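Local coordinates for putative chromatin binding protein (Chaetomium thermophilum, PDB 6QP0) that binds ADP, aluminium fluoride and magnesium in a P-loop nucleotide site and probably works as a tRNA-dependent ATPase needed for tRNA modification by Elongator, at residues Val6-Pro11 / Phe213-Pro218; Glu170-Arg175 / Ser198-Tyr203; Ala79-Ser84 / Arg110-Ala115; Arg119-Lys124 / Ala149-Cys154. One frame throughout, in Å; residues are numbered along the deposited sequence.

How the interactions relate
Starting from the N terminus, strand 4-9 opens interaction 1, which closes only at 213-218, so the other three contacts all fall within its loop. They follow one another without crossing. Interaction 3 joins the loop after strand 72-77 to helix 106-120; interaction 4 begins at the end of that helix and reaches the turn before strand 153-158; interaction 2 ties helix 162-174 to the loop ahead of helix 205-213. P11 packs on Y203 and A79 on D199, so interaction 2 touches both interaction 1 and interaction 3 on the nucleotide side. V6 N probably bonds C154 O, linking interaction 1 through the sheet to interaction 4, which lies about 17 Å from interaction 2 at the nearest atoms.

Interaction 1 (Val6-Pro11 / Phe213-Pro218); sequences VVTGLP and FRYEEP
T8 meets Y215 through a hydrogen bond between hydroxyls: Y215 OH donates to T8 OG1 over 2.7 Å, with OG1 lying at the ring edge, near the ring plane. With OG1 anti to the backbone N (chi1 179°), CG2 falls between the backbone N and the carbonyl carbon, where it touches P218 CG at 3.9 Å. Threonine suits a buried position that needs both a polar and an apolar branch. Next, the carbonyl of G9 approaches the ring obliquely, G9 O lying 3.3 Å from Y215 CE1; glycine readily takes the almost fully extended backbone of this residue. L10 follows, bringing its CD2 branch to within 3.5 Å of Y215 CB and almost as near CG, so a branched aliphatic tip packs where the aromatic ring joins its chain. An alanine in place of Y215 would probably leave T8 OG1 without this donor and open a gap beside G9 and L10. The contact sits where strand 4-9 runs into the P-loop. T8 OG1 is also bonded to the carbonyls of L132 and N133, P218 leans on Q157 of strand 153-158 and R139 of helix 136-148, and L10 packs on V212 of helix 205-213.

Interaction 2 (Glu170-Arg175 / Ser198-Tyr203); sequences ERRLER and SDEEPY. With ADP (adenosine-5'-diphosphate), chain B; AF3 (aluminum fluoride), chain C.
R172 touches the 198-203 loop first through CB, 3.7 Å from P202 CB. CG and CD then pass the E200 carbonyl, CD coming within 3.6 Å of E200 O, and NE lies near E200 CA and CB. The chain is extended from CG to NE, which carries the guanidinium out to the nucleotide. E200 CA sits over the centre of one guanidinium face and ADP C5' over the opposite one, while ADP O1A is in plane at the edge. There R172 NH2 donates to ADP O1A over 2.8 Å at 168°; NH1 adds a weak second bond and also lies 3.2 Å from F2 of the aluminium fluoride. E200 OE1, 4.0 Å from R172 NH2 and well out of plane, offers charge but no hydrogen bond. An alanine at R172 would probably leave O1A without these two donors and E200 without its positive neighbour. Nearer the helix backbone, P202 CG lies 3.3 Å from R172 O, and L173 CD2 reaches Y203 O. An ST turn, E200 N to S198 OG, shapes the loop. A helix arginine gripping the alpha-phosphate, beside a loop whose Y203 reaches the aluminium fluoride, is consistent with the lid of a P-loop kinase-like ATPase.

Interaction 3 (Ala79-Ser84 / Arg110-Ala115); sequences ATLSIS and RAALYA
L81 is the third residue of a type I turn from A79 to S82, closed by the bond from S82 N to A79 O (3.0 Å), and its CA lies 7.4 Å from that of A112 on the facing helix. S82 follows with positive phi (54°), and the flanking L81 and I83 both direct CB toward the helix. The side chains that meet are all apolar, and no hydrogen bond crosses between the segments. L81 does its work with one methyl: CD1 lies 3.6 Å from L113 CD2, the two side chains crossing at a slant, and it also approaches the carbonyl oxygen of A112. I83 extends its longer branch, CD1 standing anti to CA (chi2 173°), so the terminal methyl arrives at A112 CB at 3.8 Å and lies a little farther from L113 CG. The small alanine lets L81 CD1 come near its carbonyl oxygen and offers its own CB to I83 CD1, while the branched leucine beside it supplies a broader apolar surface. Around the contact, I83 also packs on A109 and L81 on A116 of helix 106-120, and L81 touches I76 of strand 72-77. L113 is backed by W138 of helix 136-148, so loop, helix and sheet edge close on one another here.

Interaction 4 (Arg119-Lys124 / Ala149-Cys154); sequences RVLGPK and ARTPSC
L121 and A149 meet through L121 CG and A149 CB, 4.1 Å apart, while L121 CD1 packs against T151 CG2 at 3.9 Å. T151 turns its other branch to the backbone: OG1, anti to its own N (chi1 -171°), gives a weak hydrogen bond of 3.4 Å to G122 O. P123 lies alongside the chain reversal, its CD 3.3 Å from A149 O and its CG close to R150 O. That reversal is a Schellman motif ending helix 136-148, with R150 at positive phi. G122 is stretched out, near 180° in both torsions, and a side chain there would be crowded by P123 CD. Farther out, L121 rests on V127 and L4, T151 on A146, and P152 is backbone-bonded to L4, setting both segments against strands 4-9 and 125-130 of the parallel sheet. Chemically, the contact is mostly carbon against carbon or carbonyl; proline, lacking an N-H, can offer A149 O and R150 O only C-H groups, so shape rather than strong polar bonding joins the two connections.

Interaction 1 (Val6-Pro11 / Phe213-Pro218)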
loop_
_atom_site.group_PDB
_atom_site.type_symbol
_atom_site.label_atom_id
_atom_site.label_comp_id
_atom_site.label_asym_id
_atom_site.label_seq_id
_atom_site.Cartn_x
_atom_site.Cartn_y
_atom_site.Cartn_z
ATOM N N VAL A 6 -1.929 4.999 3.337
ATOM C CA VAL A 6 -0.811 4.120 3.019
ATOM C C VAL A 6 -1.242 2.686 3.304
ATOM O O VAL A 6 -1.397 2.290 4.462
ATOM C CB VAL A 6 0.442 4.490 3.819
ATOM C CG1 VAL A 6 1.632 3.661 3.350
ATOM C CG2 VAL A 6 0.736 5.975 3.695
ATOM N N VAL A 7 -1.449 1.912 2.247
ATOM C CA VAL A 7 -1.657 0.477 2.382
ATOM C C VAL A 7 -0.302 -0.192 2.571
ATOM O O VAL A 7 0.719 0.263 2.044
ATOM C CB VAL A 7 -2.401 -0.086 1.157
ATOM C CG1 VAL A 7 -2.499 -1.601 1.241
ATOM C CG2 VAL A 7 -3.781 0.540 1.043
ATOM N N THR A 8 -0.288 -1.274 3.342
ATOM C CA THR A 8 0.956 -1.974 3.623
ATOM C C THR A 8 0.641 -3.424 3.963
ATOM O O THR A 8 -0.426 -3.733 4.496
ATOM C CB THR A 8 1.731 -1.315 4.771
ATOM O OG1 THR A 8 2.929 -2.059 5.029
ATOM C CG2 THR A 8 0.883 -1.257 6.035
ATOM N N GLY A 9 1.584 -4.298 3.647
ATOM C CA GLY A 9 1.400 -5.709 3.905
ATOM C C GLY A 9 2.492 -6.514 3.239
ATOM O O GLY A 9 3.369 -5.979 2.555
ATOM N N LEU A 10 2.420 -7.818 3.458
ATOM C CA LEU A 10 3.376 -8.743 2.877
ATOM C C LEU A 10 3.079 -8.940 1.398
ATOM O O LEU A 10 2.013 -8.569 0.903
ATOM C CB LEU A 10 3.323 -10.075 3.617
ATOM C CG LEU A 10 3.822 -10.071 5.061
ATOM C CD1 LEU A 10 3.655 -11.451 5.670
ATOM C CD2 LEU A 10 5.272 -9.626 5.128
ATOM N N PRO A 11 4.017 -9.522 0.657
ATOM C CA PRO A 11 3.723 -9.905 -0.728
ATOM C C PRO A 11 2.548 -10.872 -0.782
ATOM O O PRO A 11 2.497 -11.856 -0.043
ATOM C CB PRO A 11 5.025 -10.564 -1.199
ATOM C CG PRO A 11 6.078 -10.024 -0.287
ATOM C CD PRO A 11 5.413 -9.810 1.033
ATOM N N PHE A 213 10.764 -11.544 5.239
ATOM C CA PHE A 213 11.741 -11.462 6.318
ATOM C C PHE A 213 12.045 -10.015 6.698
ATOM O O PHE A 213 12.168 -9.695 7.886
ATOM C CB PHE A 213 13.031 -12.186 5.918
ATOM C CG PHE A 213 14.226 -11.795 6.747
ATOM C CD1 PHE A 213 14.474 -12.405 7.964
ATOM C CD2 PHE A 213 15.097 -10.809 6.309
ATOM C CE1 PHE A 213 15.569 -12.041 8.729
ATOM C CE2 PHE A 213 16.190 -10.440 7.070
ATOM C CZ PHE A 213 16.428 -11.058 8.280
ATOM N N ARG A 214 12.171 -9.127 5.707
ATOM C CA ARG A 214 12.549 -7.743 5.949
ATOM C C ARG A 214 11.347 -6.799 6.023
ATOM O O ARG A 214 11.522 -5.578 5.957
ATOM C CB ARG A 214 13.537 -7.262 4.880
ATOM C CG ARG A 214 12.955 -6.937 3.504
ATOM C CD ARG A 214 14.058 -6.377 2.605
ATOM N NE ARG A 214 13.588 -6.007 1.272
ATOM C CZ ARG A 214 13.437 -6.862 0.266
ATOM N NH1 ARG A 214 13.710 -8.151 0.441
ATOM N NH2 ARG A 214 13.009 -6.428 -0.911
ATOM N N TYR A 215 10.136 -7.335 6.174
ATOM C CA TYR A 215 8.970 -6.483 6.383
ATOM C C TYR A 215 9.016 -5.892 7.786
ATOM O O TYR A 215 9.338 -6.581 8.759
ATOM C CB TYR A 215 7.673 -7.270 6.180
ATOM C CG TYR A 215 6.423 -6.430 6.357
ATOM C CD1 TYR A 215 5.832 -5.788 5.279
ATOM C CD2 TYR A 215 5.838 -6.277 7.609
ATOM C CE1 TYR A 215 4.700 -5.014 5.438
ATOM C CE2 TYR A 215 4.703 -5.509 7.779
ATOM C CZ TYR A 215 4.137 -4.880 6.690
ATOM O OH TYR A 215 3.006 -4.112 6.855
ATOM N N GLU A 216 8.708 -4.604 7.885
ATOM C CA GLU A 216 8.751 -3.874 9.145
ATOM C C GLU A 216 7.320 -3.582 9.575
ATOM O O GLU A 216 6.623 -2.790 8.933
ATOM C CB GLU A 216 9.557 -2.587 8.998
ATOM C CG GLU A 216 10.960 -2.806 8.462
ATOM C CD GLU A 216 11.760 -1.523 8.399
ATOM O OE1 GLU A 216 11.175 -0.447 8.636
ATOM O OE2 GLU A 216 12.974 -1.591 8.119
ATOM N N GLU A 217 6.890 -4.218 10.657
ATOM C CA GLU A 217 5.518 -4.061 11.113
ATOM C C GLU A 217 5.236 -2.598 11.427
ATOM O O GLU A 217 6.075 -1.917 12.034
ATOM C CB GLU A 217 5.269 -4.920 12.354
ATOM C CG GLU A 217 5.456 -6.416 12.137
ATOM C CD GLU A 217 4.417 -7.004 11.203
ATOM O OE1 GLU A 217 3.496 -6.264 10.797
ATOM O OE2 GLU A 217 4.518 -8.206 10.874
ATOM N N PRO A 218 4.081 -2.067 11.026
ATOM C CA PRO A 218 3.720 -0.709 11.443
ATOM C C PRO A 218 3.645 -0.604 12.960
ATOM O O PRO A 218 3.109 -1.483 13.640
ATOM C CB PRO A 218 2.356 -0.479 10.785
ATOM C CG PRO A 218 2.344 -1.401 9.616
ATOM C CD PRO A 218 3.119 -2.616 10.048
#

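Interaction 2 (Glu170-Arg175 / Ser198-Tyr203)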
loop_
_atom_site.group_PDB
_atom_site.type_symbol
_atom_site.label_atom_id
_atom_site.label_comp_id
_atom_site.label_asym_id
_atom_site.label_seq_id
_atom_site.Cartn_x
_atom_site.Cartn_y
_atom_site.Cartn_z
ATOM N N GLU A 170 2.314 -19.212 -4.605
ATOM C CA GLU A 170 2.527 -20.502 -5.253
ATOM C C GLU A 170 1.502 -20.735 -6.356
ATOM O O GLU A 170 1.851 -21.158 -7.463
ATOM C CB GLU A 170 2.465 -21.628 -4.219
ATOM C CG GLU A 170 3.523 -21.540 -3.134
ATOM C CD GLU A 170 4.934 -21.596 -3.685
ATOM O OE1 GLU A 170 5.146 -22.250 -4.728
ATOM O OE2 GLU A 170 5.830 -20.978 -3.072
ATOM N N ARG A 171 0.223 -20.467 -6.071
ATOM C CA ARG A 171 -0.806 -20.643 -7.089
ATOM C C ARG A 171 -0.575 -19.714 -8.273
ATOM O O ARG A 171 -0.868 -20.080 -9.416
ATOM C CB ARG A 171 -2.193 -20.398 -6.492
ATOM C CG ARG A 171 -2.453 -21.123 -5.177
ATOM N NH1 ARG A 171 -4.477 -21.539 -1.216
ATOM N NH2 ARG A 171 -4.137 -23.136 -2.825
ATOM N N ARG A 172 -0.052 -18.511 -8.022
ATOM C CA ARG A 172 0.254 -17.588 -9.108
ATOM C C ARG A 172 1.531 -17.980 -9.838
ATOM O O ARG A 172 1.635 -17.760 -11.051
ATOM C CB ARG A 172 0.354 -16.163 -8.563
ATOM C CG ARG A 172 -1.000 -15.583 -8.185
ATOM C CD ARG A 172 -0.892 -14.199 -7.573
ATOM N NE ARG A 172 -2.205 -13.568 -7.458
ATOM C CZ ARG A 172 -2.428 -12.394 -6.875
ATOM N NH1 ARG A 172 -1.425 -11.712 -6.341
ATOM N NH2 ARG A 172 -3.659 -11.903 -6.827
ATOM N N LEU A 173 2.503 -18.561 -9.131
ATOM C CA LEU A 173 3.643 -19.167 -9.811
ATOM C C LEU A 173 3.194 -20.355 -10.654
ATOM O O LEU A 173 3.658 -20.536 -11.786
ATOM C CB LEU A 173 4.695 -19.603 -8.794
ATOM C CG LEU A 173 5.618 -18.518 -8.239
ATOM C CD1 LEU A 173 6.465 -19.080 -7.111
ATOM C CD2 LEU A 173 6.502 -17.945 -9.332
ATOM N N GLU A 174 2.286 -21.174 -10.115
ATOM C CA GLU A 174 1.746 -22.295 -10.875
ATOM C C GLU A 174 1.032 -21.813 -12.130
ATOM O O GLU A 174 1.207 -22.385 -13.213
ATOM C CB GLU A 174 0.792 -23.107 -9.996
ATOM C CG GLU A 174 1.470 -23.840 -8.848
ATOM C CD GLU A 174 0.491 -24.296 -7.777
ATOM O OE1 GLU A 174 -0.726 -24.068 -7.942
ATOM O OE2 GLU A 174 0.940 -24.879 -6.768
ATOM N N ARG A 175 0.225 -20.759 -12.008
ATOM C CA ARG A 175 -0.553 -20.235 -13.130
ATOM C C ARG A 175 0.389 -19.519 -14.096
ATOM O O ARG A 175 0.474 -18.289 -14.144
ATOM C CB ARG A 175 -1.655 -19.309 -12.630
ATOM C CG ARG A 175 -2.518 -18.727 -13.735
ATOM N N SER A 198 0.939 -6.405 -13.907
ATOM C CA SER A 198 -0.289 -7.071 -13.504
ATOM C C SER A 198 -0.465 -7.048 -11.990
ATOM O O SER A 198 0.489 -6.880 -11.225
ATOM C CB SER A 198 -0.290 -8.521 -14.003
ATOM O OG SER A 198 -1.474 -9.197 -13.616
ATOM N N ASP A 199 -1.717 -7.217 -11.569
ATOM C CA ASP A 199 -2.066 -7.368 -10.164
ATOM C C ASP A 199 -1.990 -8.815 -9.691
ATOM O O ASP A 199 -2.194 -9.073 -8.500
ATOM C CB ASP A 199 -3.479 -6.828 -9.908
ATOM C CG ASP A 199 -3.529 -5.314 -9.868
ATOM O OD1 ASP A 199 -2.483 -4.690 -9.592
ATOM O OD2 ASP A 199 -4.619 -4.748 -10.100
ATOM N N GLU A 200 -1.709 -9.762 -10.593
ATOM C CA GLU A 200 -1.603 -11.174 -10.237
ATOM C C GLU A 200 -0.327 -11.808 -10.789
ATOM O O GLU A 200 -0.267 -13.031 -10.953
ATOM C CB GLU A 200 -2.836 -11.952 -10.716
ATOM C CG GLU A 200 -3.634 -11.279 -11.830
ATOM C CD GLU A 200 -4.662 -10.287 -11.308
ATOM O OE1 GLU A 200 -5.252 -10.542 -10.236
ATOM O OE2 GLU A 200 -4.880 -9.251 -11.974
ATOM N N GLU A 201 0.696 -11.007 -11.074
ATOM C CA GLU A 201 1.996 -11.551 -11.460
ATOM C C GLU A 201 2.726 -12.041 -10.213
ATOM O O GLU A 201 2.867 -11.282 -9.250
ATOM C CB GLU A 201 2.832 -10.493 -12.177
ATOM C CG GLU A 201 3.214 -10.842 -13.610
ATOM C CD GLU A 201 4.306 -11.892 -13.690
ATOM O OE1 GLU A 201 4.100 -12.917 -14.373
ATOM O OE2 GLU A 201 5.371 -11.693 -13.068
ATOM N N PRO A 202 3.192 -13.286 -10.186
ATOM C CA PRO A 202 3.833 -13.802 -8.975
ATOM C C PRO A 202 5.242 -13.258 -8.793
ATOM O O PRO A 202 5.881 -12.763 -9.723
ATOM C CB PRO A 202 3.859 -15.316 -9.209
ATOM C CG PRO A 202 3.966 -15.444 -10.688
ATOM C CD PRO A 202 3.155 -14.300 -11.259
ATOM N N TYR A 203 5.711 -13.357 -7.555
ATOM C CA TYR A 203 7.101 -13.092 -7.229
ATOM C C TYR A 203 7.909 -14.373 -7.407
ATOM O O TYR A 203 7.377 -15.482 -7.303
ATOM C CB TYR A 203 7.255 -12.606 -5.786
ATOM C CG TYR A 203 6.400 -11.423 -5.383
ATOM C CD1 TYR A 203 5.016 -11.527 -5.306
ATOM C CD2 TYR A 203 6.984 -10.214 -5.032
ATOM C CE1 TYR A 203 4.240 -10.449 -4.922
ATOM C CE2 TYR A 203 6.218 -9.136 -4.644
ATOM C CZ TYR A 203 4.848 -9.257 -4.593
ATOM O OH TYR A 203 4.094 -8.177 -4.200
HETATM P PB ADP B . -1.376 -8.367 -3.339
HETATM O O1B ADP B . -1.683 -7.523 -4.556
HETATM O O2B ADP B . -0.024 -9.005 -3.490
HETATM O O3B ADP B . -1.377 -7.504 -2.100
HETATM P PA ADP B . -4.000 -9.564 -3.871
HETATM O O1A ADP B . -3.860 -9.501 -5.372
HETATM O O2A ADP B . -4.795 -8.378 -3.372
HETATM O O3A ADP B . -2.499 -9.573 -3.181
HETATM O "O5'" ADP B . -4.755 -10.984 -3.455
HETATM C "C5'" ADP B . -4.006 -12.179 -3.556
HETATM C "C4'" ADP B . -4.849 -13.279 -3.701
HETATM O "O4'" ADP B . -5.451 -13.653 -2.369
HETATM C "C3'" ADP B . -6.089 -12.933 -4.657
HETATM O "O3'" ADP B . -6.452 -14.133 -5.483
HETATM C "C2'" ADP B . -7.020 -12.639 -3.896
HETATM O "O2'" ADP B . -8.300 -13.119 -4.466
HETATM C "C1'" ADP B . -6.727 -13.395 -2.445
HETATM N N9 ADP B . -7.088 -12.514 -1.387
HETATM C C8 ADP B . -6.618 -11.329 -0.998
HETATM N N7 ADP B . -7.340 -10.950 0.062
HETATM C C5 ADP B . -8.247 -11.910 0.313
HETATM C C6 ADP B . -9.225 -12.023 1.278
HETATM N N6 ADP B . -9.916 -11.467 2.437
HETATM N N1 ADP B . -10.007 -13.087 1.315
HETATM C C2 ADP B . -9.850 -14.074 0.402
HETATM N N3 ADP B . -8.892 -13.971 -0.550
HETATM C C4 ADP B . -8.095 -12.886 -0.587
HETATM AL AL AF3 C . 0.987 -7.913 -5.104
HETATM F F1 AF3 C . 0.161 -6.431 -5.322
HETATM F F2 AF3 C . 0.571 -9.263 -6.067
HETATM F F3 AF3 C . 1.850 -8.184 -3.657
#

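Interaction 3 (Ala79-Ser84 / Arg110-Ala115)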
loop_
_atom_site.group_PDB
_atom_site.type_symbol
_atom_site.label_atom_id
_atom_site.label_comp_id
_atom_site.label_asym_id
_atom_site.label_seq_id
_atom_site.Cartn_x
_atom_site.Cartn_y
_atom_site.Cartn_z
ATOM N N ALA A 79 1.752 -1.630 -10.071
ATOM C CA ALA A 79 1.281 -2.005 -11.399
ATOM C C ALA A 79 0.887 -0.782 -12.218
ATOM O O ALA A 79 1.179 -0.714 -13.418
ATOM C CB ALA A 79 0.101 -2.971 -11.278
ATOM N N THR A 80 0.216 0.191 -11.594
ATOM C CA THR A 80 -0.173 1.396 -12.320
ATOM C C THR A 80 1.047 2.177 -12.790
ATOM O O THR A 80 0.998 2.837 -13.833
ATOM C CB THR A 80 -1.055 2.290 -11.446
ATOM O OG1 THR A 80 -0.321 2.708 -10.289
ATOM C CG2 THR A 80 -2.317 1.552 -11.024
ATOM N N LEU A 81 2.138 2.121 -12.032
ATOM C CA LEU A 81 3.389 2.763 -12.402
ATOM C C LEU A 81 4.326 1.822 -13.145
ATOM O O LEU A 81 5.488 2.173 -13.371
ATOM C CB LEU A 81 4.086 3.303 -11.152
ATOM C CG LEU A 81 3.257 4.270 -10.307
ATOM C CD1 LEU A 81 4.007 4.645 -9.041
ATOM C CD2 LEU A 81 2.892 5.514 -11.107
ATOM N N SER A 82 3.848 0.640 -13.526
ATOM C CA SER A 82 4.653 -0.331 -14.263
ATOM C C SER A 82 5.958 -0.628 -13.528
ATOM O O SER A 82 7.043 -0.653 -14.115
ATOM C CB SER A 82 4.925 0.162 -15.684
ATOM O OG SER A 82 3.713 0.366 -16.387
ATOM N N ILE A 83 5.844 -0.853 -12.224
ATOM C CA ILE A 83 6.974 -1.226 -11.383
ATOM C C ILE A 83 6.884 -2.729 -11.149
ATOM O O ILE A 83 6.025 -3.200 -10.394
ATOM C CB ILE A 83 6.979 -0.453 -10.058
ATOM C CG1 ILE A 83 7.173 1.043 -10.320
ATOM C CG2 ILE A 83 8.066 -0.992 -9.132
ATOM C CD1 ILE A 83 7.029 1.914 -9.088
ATOM N N SER A 84 7.762 -3.486 -11.798
ATOM C CA SER A 84 7.763 -4.932 -11.636
ATOM C C SER A 84 8.171 -5.313 -10.217
ATOM O O SER A 84 8.921 -4.598 -9.545
ATOM C CB SER A 84 8.709 -5.581 -12.646
ATOM O OG SER A 84 8.599 -6.992 -12.612
ATOM N N ARG A 110 10.572 3.639 -5.048
ATOM C CA ARG A 110 10.044 4.584 -4.071
ATOM C C ARG A 110 10.020 5.998 -4.639
ATOM O O ARG A 110 9.091 6.767 -4.366
ATOM C CB ARG A 110 10.871 4.524 -2.786
ATOM C CG ARG A 110 10.797 3.175 -2.072
ATOM C CD ARG A 110 11.331 3.249 -0.652
ATOM N NE ARG A 110 12.747 3.603 -0.600
ATOM C CZ ARG A 110 13.744 2.742 -0.787
ATOM N NH1 ARG A 110 13.492 1.468 -1.050
ATOM N NH2 ARG A 110 15.002 3.161 -0.718
ATOM N N ALA A 111 11.029 6.355 -5.433
ATOM C CA ALA A 111 11.004 7.642 -6.120
ATOM C C ALA A 111 9.772 7.750 -7.011
ATOM O O ALA A 111 9.048 8.751 -6.973
ATOM C CB ALA A 111 12.284 7.825 -6.934
ATOM N N ALA A 112 9.512 6.713 -7.813
ATOM C CA ALA A 112 8.345 6.722 -8.687
ATOM C C ALA A 112 7.061 6.859 -7.881
ATOM O O ALA A 112 6.190 7.673 -8.210
ATOM C CB ALA A 112 8.316 5.446 -9.531
ATOM N N LEU A 113 6.926 6.064 -6.817
ATOM C CA LEU A 113 5.743 6.151 -5.969
ATOM C C LEU A 113 5.613 7.542 -5.364
ATOM O O LEU A 113 4.532 8.143 -5.380
ATOM C CB LEU A 113 5.811 5.090 -4.869
ATOM C CG LEU A 113 5.721 3.628 -5.310
ATOM C CD1 LEU A 113 6.211 2.706 -4.205
ATOM C CD2 LEU A 113 4.298 3.270 -5.706
ATOM N N TYR A 114 6.713 8.076 -4.830
ATOM C CA TYR A 114 6.670 9.384 -4.189
ATOM C C TYR A 114 6.165 10.450 -5.155
ATOM O O TYR A 114 5.306 11.268 -4.804
ATOM C CB TYR A 114 8.056 9.745 -3.651
ATOM C CG TYR A 114 8.109 11.076 -2.937
ATOM C CD1 TYR A 114 8.389 12.247 -3.630
ATOM C CD2 TYR A 114 7.878 11.164 -1.570
ATOM C CE1 TYR A 114 8.438 13.467 -2.983
ATOM C CE2 TYR A 114 7.924 12.380 -0.913
ATOM C CZ TYR A 114 8.203 13.528 -1.626
ATOM O OH TYR A 114 8.251 14.743 -0.981
ATOM N N ALA A 115 6.680 10.446 -6.388
ATOM C CA ALA A 115 6.271 11.446 -7.369
ATOM C C ALA A 115 4.795 11.303 -7.719
ATOM O O ALA A 115 4.059 12.295 -7.780
ATOM C CB ALA A 115 7.134 11.327 -8.625
#

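Interaction 4 (Arg119-Lys124 / Ala149-Cys154)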
loop_
_atom_site.group_PDB
_atom_site.type_symbol
_atom_site.label_atom_id
_atom_site.label_comp_id
_atom_site.label_asym_id
_atom_site.label_seq_id
_atom_site.Cartn_x
_atom_site.Cartn_y
_atom_site.Cartn_z
ATOM N N ARG A 119 1.952 14.382 -7.163
ATOM C CA ARG A 119 1.251 15.012 -8.275
ATOM C C ARG A 119 -0.242 15.168 -8.018
ATOM O O ARG A 119 -0.867 16.047 -8.621
ATOM C CB ARG A 119 1.466 14.199 -9.554
ATOM C CG ARG A 119 2.886 14.265 -10.099
ATOM C CD ARG A 119 3.180 13.109 -11.046
ATOM N NE ARG A 119 4.580 13.093 -11.462
ATOM C CZ ARG A 119 5.216 12.018 -11.920
ATOM N NH1 ARG A 119 4.582 10.858 -12.016
ATOM N NH2 ARG A 119 6.491 12.104 -12.273
ATOM N N VAL A 120 -0.827 14.349 -7.143
ATOM C CA VAL A 120 -2.271 14.354 -6.943
ATOM C C VAL A 120 -2.623 14.642 -5.489
ATOM O O VAL A 120 -3.638 15.285 -5.205
ATOM C CB VAL A 120 -2.893 13.015 -7.389
ATOM C CG1 VAL A 120 -2.810 12.870 -8.896
ATOM C CG2 VAL A 120 -2.198 11.843 -6.697
ATOM N N LEU A 121 -1.790 14.174 -4.561
ATOM C CA LEU A 121 -2.131 14.262 -3.146
ATOM C C LEU A 121 -2.330 15.713 -2.727
ATOM O O LEU A 121 -1.511 16.584 -3.040
ATOM C CB LEU A 121 -1.038 13.613 -2.294
ATOM C CG LEU A 121 -1.253 13.655 -0.779
ATOM C CD1 LEU A 121 -2.512 12.895 -0.380
ATOM C CD2 LEU A 121 -0.038 13.100 -0.050
ATOM N N GLY A 122 -3.423 15.966 -2.012
ATOM C CA GLY A 122 -3.730 17.283 -1.511
ATOM C C GLY A 122 -4.866 17.254 -0.510
ATOM O O GLY A 122 -5.469 16.207 -0.252
ATOM N N PRO A 123 -5.180 18.411 0.079
ATOM C CA PRO A 123 -6.279 18.452 1.058
ATOM C C PRO A 123 -7.601 17.939 0.517
ATOM O O PRO A 123 -8.374 17.334 1.273
ATOM C CB PRO A 123 -6.362 19.942 1.425
ATOM C CG PRO A 123 -4.991 20.468 1.168
ATOM C CD PRO A 123 -4.478 19.704 -0.026
ATOM N N LYS A 124 -7.891 18.160 -0.764
ATOM C CA LYS A 124 -9.148 17.737 -1.363
ATOM C C LYS A 124 -9.002 16.479 -2.212
ATOM O O LYS A 124 -9.940 16.112 -2.925
ATOM C CB LYS A 124 -9.731 18.869 -2.215
ATOM C CG LYS A 124 -9.911 20.184 -1.468
ATOM N N ALA A 149 1.732 18.299 2.010
ATOM C CA ALA A 149 0.489 18.544 1.293
ATOM C C ALA A 149 -0.608 19.091 2.196
ATOM O O ALA A 149 -1.716 19.348 1.712
ATOM C CB ALA A 149 0.008 17.257 0.619
ATOM N N ARG A 150 -0.329 19.270 3.489
ATOM C CA ARG A 150 -1.297 19.824 4.436
ATOM C C ARG A 150 -2.581 18.994 4.455
ATOM O O ARG A 150 -3.694 19.521 4.421
ATOM C CB ARG A 150 -1.591 21.290 4.110
ATOM C CG ARG A 150 -0.350 22.167 4.115
ATOM C CD ARG A 150 -0.656 23.595 3.705
ATOM N NE ARG A 150 0.557 24.408 3.664
ATOM C CZ ARG A 150 1.456 24.364 2.684
ATOM N NH1 ARG A 150 1.288 23.541 1.657
ATOM N NH2 ARG A 150 2.529 25.142 2.732
ATOM N N THR A 151 -2.413 17.678 4.521
ATOM C CA THR A 151 -3.527 16.740 4.505
ATOM C C THR A 151 -3.206 15.569 5.413
ATOM O O THR A 151 -2.029 15.227 5.601
ATOM C CB THR A 151 -3.811 16.242 3.079
ATOM O OG1 THR A 151 -5.033 15.496 3.065
ATOM C CG2 THR A 151 -2.671 15.366 2.575
ATOM N N PRO A 152 -4.219 14.928 6.001
ATOM C CA PRO A 152 -3.952 13.829 6.931
ATOM C C PRO A 152 -3.416 12.596 6.220
ATOM O O PRO A 152 -3.627 12.388 5.023
ATOM C CB PRO A 152 -5.321 13.542 7.565
ATOM C CG PRO A 152 -6.191 14.709 7.198
ATOM C CD PRO A 152 -5.662 15.215 5.895
ATOM N N SER A 153 -2.720 11.763 6.991
ATOM C CA SER A 153 -2.209 10.488 6.510
ATOM C C SER A 153 -2.513 9.397 7.525
ATOM O O SER A 153 -2.646 9.659 8.724
ATOM C CB SER A 153 -0.698 10.544 6.261
ATOM O OG SER A 153 -0.008 10.984 7.417
ATOM N N CYS A 154 -2.619 8.165 7.030
ATOM C CA CYS A 154 -2.830 7.010 7.890
ATOM C C CYS A 154 -2.216 5.790 7.221
ATOM O O CYS A 154 -1.769 5.842 6.070
ATOM C CB CYS A 154 -4.319 6.784 8.180
ATOM S SG CYS A 154 -5.296 6.170 6.782
#